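Local coordinates for cellulosome protein dockerin type I (Clostridium thermocellum, PDB 2WZ8), which probably binds plant cell-wall carbohydrate through a family 35 carbohydrate-binding module of a cellulosomal protein, at residues A[54-59]-A[123-128]; A[61-66]-A[113-118]; A[67-72]-A[103-108]. One frame throughout, in Å; residues are numbered along the deposited sequence.

In the fold
The three contacts are nested along the chain: contact 1 closes the widest loop, contact 2 lies inside it and contact 3 inside both. Contact 1 joins neighbouring strands 49-56 and 123-130, and contact 2 joins 60-69 and 112-120, of the five-stranded and four-stranded sheets respectively, so together they sample both layers of a beta-sandwich. Their centres are about 13 Å apart, and Ile127 packs on Met64 between the layers. Contact 3 continues from strand 60-69 into the loops, its centre about 17 Å from that of contact 2 and about 27 Å from that of contact 1. Contact 3 thus belongs to the loops at the end remote from contact 1.

Contact 1 of 3, residues A[54-59]-A[123-128]; sequences VYVPQA and GNNTIR
Asn125 and Val54 form an antiparallel hydrogen-bonded pair in which both backbone and side chain take part. In the side chain of Asn125, CB lies 3.4 Å and CG 3.7 Å from Val54 O. CG is anti to its own carbonyl carbon (chi1 -64°), and the amide it carries is turned so that Val54 O falls in the amide plane. ND2 donates to Val54 O at 3.1 Å in a nearly straight bond (163°) and also lies against Val56 CG2. OD1, the other branch, accepts from Asn121 N in the turn that leads into this strand. Val54 O is therefore gripped twice, since Asn125 N also reaches it at 2.8 Å, though this bond is strongly bent and weak. Val54 N returns a bond to Asn125 O, and Val56 and Gly123 exchange a further pair of backbone bonds. On the face turned to the other sheet, Val54 CG1 meets Ile127 CD1 at 4.1 Å, the side chains crossing at about a right angle. On the reverse face Tyr55 lies against Gly123, with CE1 3.6 Å from Gly123 CA, while Asn124 ND2 comes in the ring plane to the edge at CD1 (3.6 Å). Gly123 has a positive phi of 97°, and its lack of a side chain suits this backbone. With one oxygen shared by two donors and the amide's other branch tied to Asn121, the rotation of the buried Asn125 is probably held, tying the start of strand 123-130 to the turn before it.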
loop_
_atom_site.group_PDB
_atom_site.type_symbol
_atom_site.label_atom_id
_atom_site.label_comp_id
_atom_site.label_asym_id
_atom_site.label_seq_id
_atom_site.Cartn_x
_atom_site.Cartn_y
_atom_site.Cartn_z
ATOM N N VAL A 54 8.516 -7.628 -6.053
ATOM C CA VAL A 54 9.103 -6.290 -6.162
ATOM C C VAL A 54 10.608 -6.486 -6.314
ATOM O O VAL A 54 11.312 -6.899 -5.407
ATOM C CB VAL A 54 8.740 -5.439 -4.938
ATOM C CG1 VAL A 54 9.473 -4.068 -4.959
ATOM C CG2 VAL A 54 7.208 -5.297 -4.844
ATOM N N TYR A 55 11.084 -6.210 -7.506
ATOM C CA TYR A 55 12.444 -6.547 -7.910
ATOM C C TYR A 55 13.366 -5.355 -7.887
ATOM O O TYR A 55 13.096 -4.328 -8.523
ATOM C CB TYR A 55 12.462 -7.138 -9.334
ATOM C CG TYR A 55 13.825 -7.619 -9.729
ATOM C CD1 TYR A 55 14.212 -8.941 -9.552
ATOM C CD2 TYR A 55 14.741 -6.737 -10.246
ATOM C CE1 TYR A 55 15.490 -9.358 -9.897
ATOM C CE2 TYR A 55 16.009 -7.146 -10.587
ATOM C CZ TYR A 55 16.375 -8.454 -10.412
ATOM O OH TYR A 55 17.657 -8.858 -10.805
ATOM N N VAL A 56 14.489 -5.539 -7.191
ATOM C CA VAL A 56 15.619 -4.601 -7.261
ATOM C C VAL A 56 16.935 -5.351 -7.454
ATOM O O VAL A 56 17.075 -6.479 -7.029
ATOM C CB VAL A 56 15.697 -3.689 -6.026
ATOM C CG1 VAL A 56 14.494 -2.751 -5.952
ATOM C CG2 VAL A 56 15.892 -4.485 -4.749
ATOM N N PRO A 57 17.918 -4.708 -8.097
ATOM C CA PRO A 57 19.165 -5.411 -8.386
ATOM C C PRO A 57 20.153 -5.469 -7.222
ATOM O O PRO A 57 21.137 -6.224 -7.269
ATOM C CB PRO A 57 19.779 -4.544 -9.490
ATOM C CG PRO A 57 19.279 -3.211 -9.210
ATOM C CD PRO A 57 17.855 -3.410 -8.793
ATOM N N GLN A 58 19.950 -4.614 -6.242
ATOM C CA GLN A 58 20.912 -4.411 -5.149
ATOM C C GLN A 58 20.229 -4.401 -3.817
ATOM O O GLN A 58 19.166 -3.784 -3.672
ATOM C CB GLN A 58 21.627 -3.058 -5.309
ATOM C CG GLN A 58 22.516 -2.944 -6.487
ATOM C CD GLN A 58 23.832 -3.630 -6.303
ATOM O OE1 GLN A 58 24.304 -3.885 -5.176
ATOM N NE2 GLN A 58 24.476 -3.899 -7.411
ATOM N N ALA A 59 20.845 -5.024 -2.823
ATOM C CA ALA A 59 20.398 -4.889 -1.455
ATOM C C ALA A 59 20.597 -3.458 -1.005
ATOM O O ALA A 59 21.605 -2.821 -1.333
ATOM C CB ALA A 59 21.142 -5.840 -0.532
ATOM N N GLY A 123 17.068 -9.010 -5.850
ATOM C CA GLY A 123 16.095 -9.953 -6.376
ATOM C C GLY A 123 14.677 -9.556 -6.017
ATOM O O GLY A 123 14.338 -8.368 -5.868
ATOM N N ASN A 124 13.833 -10.577 -5.951
ATOM C CA ASN A 124 12.402 -10.382 -5.677
ATOM C C ASN A 124 12.148 -10.211 -4.195
ATOM O O ASN A 124 12.718 -10.892 -3.351
ATOM C CB ASN A 124 11.560 -11.567 -6.213
ATOM C CG ASN A 124 11.433 -11.586 -7.711
ATOM O OD1 ASN A 124 11.615 -12.657 -8.338
ATOM N ND2 ASN A 124 11.145 -10.451 -8.314
ATOM N N ASN A 125 11.245 -9.301 -3.892
ATOM C CA ASN A 125 10.827 -8.997 -2.518
ATOM C C ASN A 125 9.306 -8.968 -2.424
ATOM O O ASN A 125 8.623 -8.718 -3.417
ATOM C CB ASN A 125 11.339 -7.602 -2.115
ATOM C CG ASN A 125 12.857 -7.516 -2.072
ATOM O OD1 ASN A 125 13.457 -7.706 -1.026
ATOM N ND2 ASN A 125 13.466 -7.223 -3.198
ATOM N N THR A 126 8.800 -9.163 -1.216
ATOM C CA THR A 126 7.363 -8.950 -0.952
ATOM C C THR A 126 7.201 -7.729 -0.078
ATOM O O THR A 126 8.023 -7.418 0.792
ATOM C CB THR A 126 6.716 -10.169 -0.303
ATOM O OG1 THR A 126 7.255 -10.344 1.017
ATOM C CG2 THR A 126 6.926 -11.401 -1.153
ATOM N N ILE A 127 6.094 -7.032 -0.306
ATOM C CA ILE A 127 5.696 -5.925 0.544
ATOM C C ILE A 127 4.211 -6.033 0.848
ATOM O O ILE A 127 3.408 -5.982 -0.060
ATOM C CB ILE A 127 6.025 -4.520 -0.074
ATOM C CG1 ILE A 127 7.493 -4.429 -0.558
ATOM C CG2 ILE A 127 5.682 -3.431 0.921
ATOM C CD1 ILE A 127 7.870 -3.127 -1.305
ATOM N N ARG A 128 3.882 -6.218 2.122
ATOM C CA ARG A 128 2.479 -6.363 2.595
ATOM C C ARG A 128 2.034 -5.165 3.378
ATOM O O ARG A 128 2.699 -4.685 4.293
ATOM C CB ARG A 128 2.363 -7.624 3.467
ATOM C CG ARG A 128 0.919 -7.925 3.869
ATOM C CD ARG A 128 0.738 -9.189 4.712
ATOM N NE ARG A 128 1.091 -10.396 3.985
ATOM C CZ ARG A 128 0.771 -11.621 4.359
ATOM N NH1 ARG A 128 0.078 -11.798 5.485
ATOM N NH2 ARG A 128 1.133 -12.643 3.627
#

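Contact 2 of 3, residues A[61-66]-A[113-118]; sequences TYRMVV and TDIIDV. With MG (magnesium ion), chain C.
Met64 packs against Ile116 and Val118 where two antiparallel strands pair along the edge of the four-stranded sheet of a beta-sandwich. The backbone ladder is regular: Tyr62 with Val118, Met64 with Ile116 and Val66 with Asp114 each exchange two N-H...O bonds. Between these pairs CA-H...O contacts fill in, such as Thr113 CA to Val66 O at 3.1 Å. Apolar packing occupies the face turned to the other sheet. The Met64 chain is extended and then bends at its last torsion (chi3 63°), bringing CE to 3.9 Å from Val118 CG1 and 4.1 Å from Ile116 CB; Ile116 CD1 continues the layer against Val66 CG2. On the reverse face Val65 CG1 meets Thr113 CB at 3.7 Å, and Arg63 CB lies beside Ile115 CG2. Polar groups touch there only through an aliphatic part: Asp117 OD1 is 3.4 Å from Arg63 CG, whereas Arg63 NE stays 5.6 Å from that oxygen, so the opposite charges attract at most at a distance. The metal interaction belongs to Asp114. Its OD1 binds the magnesium ion at 2.1 Å, five waters complete the six ligands, and OD2 accepts both from one of those waters and in a hydrogen bond with His100 NE2.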
loop_
_atom_site.group_PDB
_atom_site.type_symbol
_atom_site.label_atom_id
_atom_site.label_comp_id
_atom_site.label_asym_id
_atom_site.label_seq_id
_atom_site.Cartn_x
_atom_site.Cartn_y
_atom_site.Cartn_z
ATOM N N THR A 61 18.484 0.236 1.085
ATOM C CA THR A 61 17.290 1.021 1.419
ATOM C C THR A 61 16.837 1.794 0.182
ATOM O O THR A 61 17.619 2.475 -0.517
ATOM C CB THR A 61 17.548 1.964 2.618
ATOM O OG1 THR A 61 17.878 1.176 3.772
ATOM C CG2 THR A 61 16.332 2.835 2.896
ATOM N N TYR A 62 15.540 1.651 -0.089
ATOM C CA TYR A 62 14.906 2.305 -1.222
ATOM C C TYR A 62 13.789 3.180 -0.718
ATOM O O TYR A 62 13.226 2.955 0.356
ATOM C CB TYR A 62 14.334 1.265 -2.188
ATOM C CG TYR A 62 15.404 0.478 -2.889
ATOM C CD1 TYR A 62 15.771 0.784 -4.195
ATOM C CD2 TYR A 62 16.070 -0.575 -2.246
ATOM C CE1 TYR A 62 16.773 0.084 -4.840
ATOM C CE2 TYR A 62 17.066 -1.279 -2.890
ATOM C CZ TYR A 62 17.404 -0.956 -4.189
ATOM O OH TYR A 62 18.397 -1.627 -4.866
ATOM N N ARG A 63 13.404 4.115 -1.559
ATOM C CA ARG A 63 12.222 4.939 -1.285
ATOM C C ARG A 63 11.043 4.321 -2.008
ATOM O O ARG A 63 11.057 4.170 -3.233
ATOM C CB ARG A 63 12.455 6.368 -1.764
ATOM C CG ARG A 63 13.351 7.127 -0.813
ATOM C CD ARG A 63 13.482 8.595 -1.191
ATOM N NE ARG A 63 14.145 8.757 -2.483
ATOM C CZ ARG A 63 13.516 8.940 -3.644
ATOM N NH1 ARG A 63 12.179 8.987 -3.686
ATOM N NH2 ARG A 63 14.225 9.071 -4.768
ATOM N N MET A 64 10.019 4.008 -1.236
ATOM C CA MET A 64 8.764 3.482 -1.775
ATOM C C MET A 64 7.745 4.614 -1.767
ATOM O O MET A 64 7.364 5.160 -0.716
ATOM C CB MET A 64 8.234 2.324 -0.937
ATOM C CG MET A 64 6.885 1.823 -1.439
ATOM S SD MET A 64 6.273 0.355 -0.571
ATOM C CE MET A 64 6.057 0.929 1.117
ATOM N N VAL A 65 7.358 5.004 -2.961
ATOM C CA VAL A 65 6.374 6.054 -3.140
ATOM C C VAL A 65 5.002 5.375 -3.253
ATOM O O VAL A 65 4.752 4.603 -4.187
ATOM C CB VAL A 65 6.618 6.867 -4.442
ATOM C CG1 VAL A 65 5.598 8.039 -4.521
ATOM C CG2 VAL A 65 8.050 7.383 -4.523
ATOM N N VAL A 66 4.147 5.649 -2.295
ATOM C CA VAL A 66 2.823 5.038 -2.218
ATOM C C VAL A 66 1.796 6.055 -2.668
ATOM O O VAL A 66 1.708 7.157 -2.119
ATOM C CB VAL A 66 2.505 4.572 -0.776
ATOM C CG1 VAL A 66 1.117 3.902 -0.684
ATOM C CG2 VAL A 66 3.583 3.609 -0.226
ATOM N N THR A 113 0.488 11.110 -2.912
ATOM C CA THR A 113 1.637 10.226 -2.616
ATOM C C THR A 113 2.304 10.582 -1.300
ATOM O O THR A 113 2.317 11.734 -0.820
ATOM C CB THR A 113 2.690 10.232 -3.719
ATOM O OG1 THR A 113 3.224 11.545 -3.866
ATOM C CG2 THR A 113 2.081 9.772 -5.053
ATOM N N ASP A 114 2.909 9.553 -0.735
ATOM C CA ASP A 114 3.832 9.703 0.410
ATOM C C ASP A 114 4.924 8.662 0.288
ATOM O O ASP A 114 4.780 7.672 -0.420
ATOM C CB ASP A 114 3.101 9.580 1.741
ATOM C CG ASP A 114 3.829 10.273 2.870
ATOM O OD1 ASP A 114 4.879 10.964 2.661
ATOM O OD2 ASP A 114 3.358 10.108 4.017
ATOM N N ILE A 115 6.037 8.946 0.935
ATOM C CA ILE A 115 7.241 8.121 0.819
ATOM C C ILE A 115 7.535 7.417 2.116
ATOM O O ILE A 115 7.493 7.991 3.217
ATOM C CB ILE A 115 8.458 8.971 0.401
ATOM C CG1 ILE A 115 8.166 9.708 -0.912
ATOM C CG2 ILE A 115 9.759 8.111 0.318
ATOM C CD1 ILE A 115 9.185 10.822 -1.293
ATOM N N ILE A 116 7.870 6.158 1.950
ATOM C CA ILE A 116 8.256 5.278 3.043
ATOM C C ILE A 116 9.543 4.561 2.662
ATOM O O ILE A 116 9.622 3.948 1.617
ATOM C CB ILE A 116 7.184 4.200 3.357
ATOM C CG1 ILE A 116 5.820 4.825 3.686
ATOM C CG2 ILE A 116 7.645 3.305 4.481
ATOM C CD1 ILE A 116 4.711 3.834 3.746
ATOM N N ASP A 117 10.535 4.617 3.532
ATOM C CA ASP A 117 11.791 3.930 3.251
ATOM C C ASP A 117 11.632 2.444 3.574
ATOM O O ASP A 117 11.036 2.060 4.579
ATOM C CB ASP A 117 12.950 4.520 4.070
ATOM C CG ASP A 117 13.448 5.860 3.540
ATOM O OD1 ASP A 117 13.117 6.302 2.431
ATOM O OD2 ASP A 117 14.246 6.506 4.273
ATOM N N VAL A 118 12.165 1.608 2.690
ATOM C CA VAL A 118 12.120 0.166 2.852
ATOM C C VAL A 118 13.488 -0.447 2.547
ATOM O O VAL A 118 14.152 -0.037 1.609
ATOM C CB VAL A 118 11.023 -0.476 1.961
ATOM C CG1 VAL A 118 9.627 -0.054 2.443
ATOM C CG2 VAL A 118 11.224 -0.178 0.462
HETATM MG MG MG C . 6.241 12.075 3.844
HETATM O O HOH W 1 4.824 11.650 5.712
HETATM O O HOH W 2 7.214 10.316 4.427
HETATM O O HOH W 3 7.362 11.971 2.014
HETATM O O HOH W 4 5.052 13.713 3.074
HETATM O O HOH W 5 7.549 13.134 4.884
#

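Contact 3 of 3, residues A[67-72]-A[103-108]; sequences QFANAE and FNTRGW
Where strand 60-69 runs out into a loop, Asn70 meets the irregular segment 103-108 without a strand ladder: Thr105 N donates to Asn70 O at 2.7 Å, and Arg106 N adds a long, weak bond to the same oxygen. Thr105 OG1 accepts from Asn70 N at 3.0 Å in an almost straight bond (172°), so the hydroxyl oxygen satisfies this backbone N-H while also bonding with Thr110 O. Asn70 ND2 reaches Phe103 O from above the carbonyl plane, and its OD1 takes Glu72 N in an Asx turn. Asn104 OD1 likewise accepts from Arg106 N, a second Asx turn; its ND2 bonds weakly to Glu72 O, and both amides also donate to Val84 O. Phe68 directs its edge at the face of Phe103, CZ standing 3.5 Å above the ring centre with the planes 66° apart. Ala71 CB, for its part, sits over the five-membered ring of Trp108, 3.5 Å from its centroid, a CH-pi contact, while Ala71 N lies above the same indole nearer its rim. One water bridges Trp108 NE1 and Ala71 O. The two Asx turns and the aromatic contacts join two loops at one end of the sandwich, where related family 6 and 35 modules commonly bind sugar; a similar role here is possible.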
loop_
_atom_site.group_PDB
_atom_site.type_symbol
_atom_site.label_atom_id
_atom_site.label_comp_id
_atom_site.label_asym_id
_atom_site.label_seq_id
_atom_site.Cartn_x
_atom_site.Cartn_y
_atom_site.Cartn_z
ATOM N N GLN A 67 1.019 5.670 -3.668
ATOM C CA GLN A 67 -0.114 6.487 -4.135
ATOM C C GLN A 67 -1.395 5.918 -3.551
ATOM O O GLN A 67 -1.669 4.747 -3.688
ATOM C CB GLN A 67 -0.182 6.574 -5.655
ATOM C CG GLN A 67 -1.278 7.520 -6.144
ATOM C CD GLN A 67 -1.091 7.996 -7.549
ATOM O OE1 GLN A 67 -1.915 7.705 -8.450
ATOM N NE2 GLN A 67 -0.028 8.733 -7.764
ATOM N N PHE A 68 -2.145 6.779 -2.890
ATOM C CA PHE A 68 -3.236 6.342 -2.003
ATOM C C PHE A 68 -4.349 7.379 -1.921
ATOM O O PHE A 68 -4.132 8.559 -2.245
ATOM C CB PHE A 68 -2.673 6.039 -0.595
ATOM C CG PHE A 68 -2.264 7.275 0.162
ATOM C CD1 PHE A 68 -3.152 7.906 1.017
ATOM C CD2 PHE A 68 -1.021 7.851 -0.061
ATOM C CE1 PHE A 68 -2.826 9.069 1.660
ATOM C CE2 PHE A 68 -0.694 9.041 0.559
ATOM C CZ PHE A 68 -1.592 9.641 1.432
ATOM N N ALA A 69 -5.508 6.931 -1.421
ATOM C CA ALA A 69 -6.618 7.819 -1.069
ATOM C C ALA A 69 -7.037 7.554 0.363
ATOM O O ALA A 69 -7.037 6.428 0.810
ATOM C CB ALA A 69 -7.779 7.685 -2.038
ATOM N N ASN A 70 -7.410 8.621 1.054
ATOM C CA ASN A 70 -7.892 8.536 2.430
ATOM C C ASN A 70 -8.782 9.725 2.744
ATOM O O ASN A 70 -8.276 10.821 2.910
ATOM C CB ASN A 70 -6.734 8.512 3.445
ATOM C CG ASN A 70 -7.226 8.743 4.882
ATOM O OD1 ASN A 70 -8.392 8.458 5.187
ATOM N ND2 ASN A 70 -6.366 9.277 5.738
ATOM N N ALA A 71 -10.102 9.502 2.850
ATOM C CA ALA A 71 -11.057 10.582 3.176
ATOM C C ALA A 71 -11.816 10.322 4.455
ATOM O O ALA A 71 -12.922 10.829 4.634
ATOM C CB ALA A 71 -12.026 10.847 2.005
ATOM N N GLU A 72 -11.215 9.550 5.345
ATOM C CA GLU A 72 -11.845 9.240 6.631
ATOM C C GLU A 72 -12.045 10.490 7.480
ATOM O O GLU A 72 -11.169 11.345 7.599
ATOM C CB GLU A 72 -11.039 8.206 7.411
ATOM C CG GLU A 72 -11.790 7.706 8.643
ATOM C CD GLU A 72 -11.162 6.557 9.318
ATOM O OE1 GLU A 72 -10.605 5.670 8.654
ATOM O OE2 GLU A 72 -11.297 6.506 10.576
ATOM N N PHE A 103 -1.749 10.712 5.583
ATOM C CA PHE A 103 -2.540 11.943 5.614
ATOM C C PHE A 103 -3.861 11.791 4.851
ATOM O O PHE A 103 -4.134 10.821 4.153
ATOM C CB PHE A 103 -1.731 13.170 5.134
ATOM C CG PHE A 103 -1.239 13.093 3.695
ATOM C CD1 PHE A 103 -2.107 13.305 2.631
ATOM C CD2 PHE A 103 0.099 12.841 3.401
ATOM C CE1 PHE A 103 -1.633 13.275 1.342
ATOM C CE2 PHE A 103 0.534 12.785 2.089
ATOM C CZ PHE A 103 -0.316 13.004 1.072
ATOM N N ASN A 104 -4.724 12.762 5.070
ATOM C CA ASN A 104 -6.033 12.749 4.475
ATOM C C ASN A 104 -6.004 13.444 3.110
ATOM O O ASN A 104 -5.549 14.587 2.974
ATOM C CB ASN A 104 -7.026 13.411 5.438
ATOM C CG ASN A 104 -8.451 12.970 5.227
ATOM O OD1 ASN A 104 -9.120 13.464 4.328
ATOM N ND2 ASN A 104 -8.939 12.049 6.070
ATOM N N THR A 105 -6.528 12.762 2.099
ATOM C CA THR A 105 -6.638 13.307 0.745
ATOM C C THR A 105 -7.987 14.005 0.477
ATOM O O THR A 105 -8.209 14.555 -0.604
ATOM C CB THR A 105 -6.438 12.230 -0.323
ATOM O OG1 THR A 105 -7.538 11.311 -0.271
ATOM C CG2 THR A 105 -5.120 11.519 -0.148
ATOM N N ARG A 106 -8.877 13.902 1.455
ATOM C CA ARG A 106 -10.177 14.616 1.503
ATOM C C ARG A 106 -11.243 14.159 0.491
ATOM O O ARG A 106 -12.360 14.671 0.461
ATOM C CB ARG A 106 -9.985 16.133 1.379
ATOM C CG ARG A 106 -9.260 16.773 2.525
ATOM C CD ARG A 106 -9.120 18.322 2.351
ATOM N NE ARG A 106 -8.586 18.901 3.568
ATOM C CZ ARG A 106 -9.317 19.252 4.615
ATOM N NH1 ARG A 106 -10.625 19.058 4.599
ATOM N NH2 ARG A 106 -8.727 19.755 5.697
ATOM N N GLY A 107 -10.894 13.168 -0.286
ATOM C CA GLY A 107 -11.770 12.517 -1.224
ATOM C C GLY A 107 -11.339 11.129 -1.549
ATOM O O GLY A 107 -10.157 10.875 -1.739
ATOM N N TRP A 108 -12.294 10.227 -1.670
ATOM C CA TRP A 108 -11.955 8.820 -1.978
ATOM C C TRP A 108 -11.465 8.604 -3.399
ATOM O O TRP A 108 -10.857 7.574 -3.695
ATOM C CB TRP A 108 -13.105 7.857 -1.615
ATOM C CG TRP A 108 -13.370 7.838 -0.180
ATOM C CD1 TRP A 108 -14.434 8.391 0.473
ATOM C CD2 TRP A 108 -12.539 7.265 0.833
ATOM N NE1 TRP A 108 -14.294 8.233 1.816
ATOM C CE2 TRP A 108 -13.132 7.548 2.070
ATOM C CE3 TRP A 108 -11.318 6.585 0.813
ATOM C CZ2 TRP A 108 -12.601 7.095 3.284
ATOM C CZ3 TRP A 108 -10.773 6.175 2.015
ATOM C CH2 TRP A 108 -11.410 6.434 3.234
HETATM O O HOH W 6 -15.196 9.380 4.589
HETATM O O HOH W 7 -12.002 13.707 4.412
#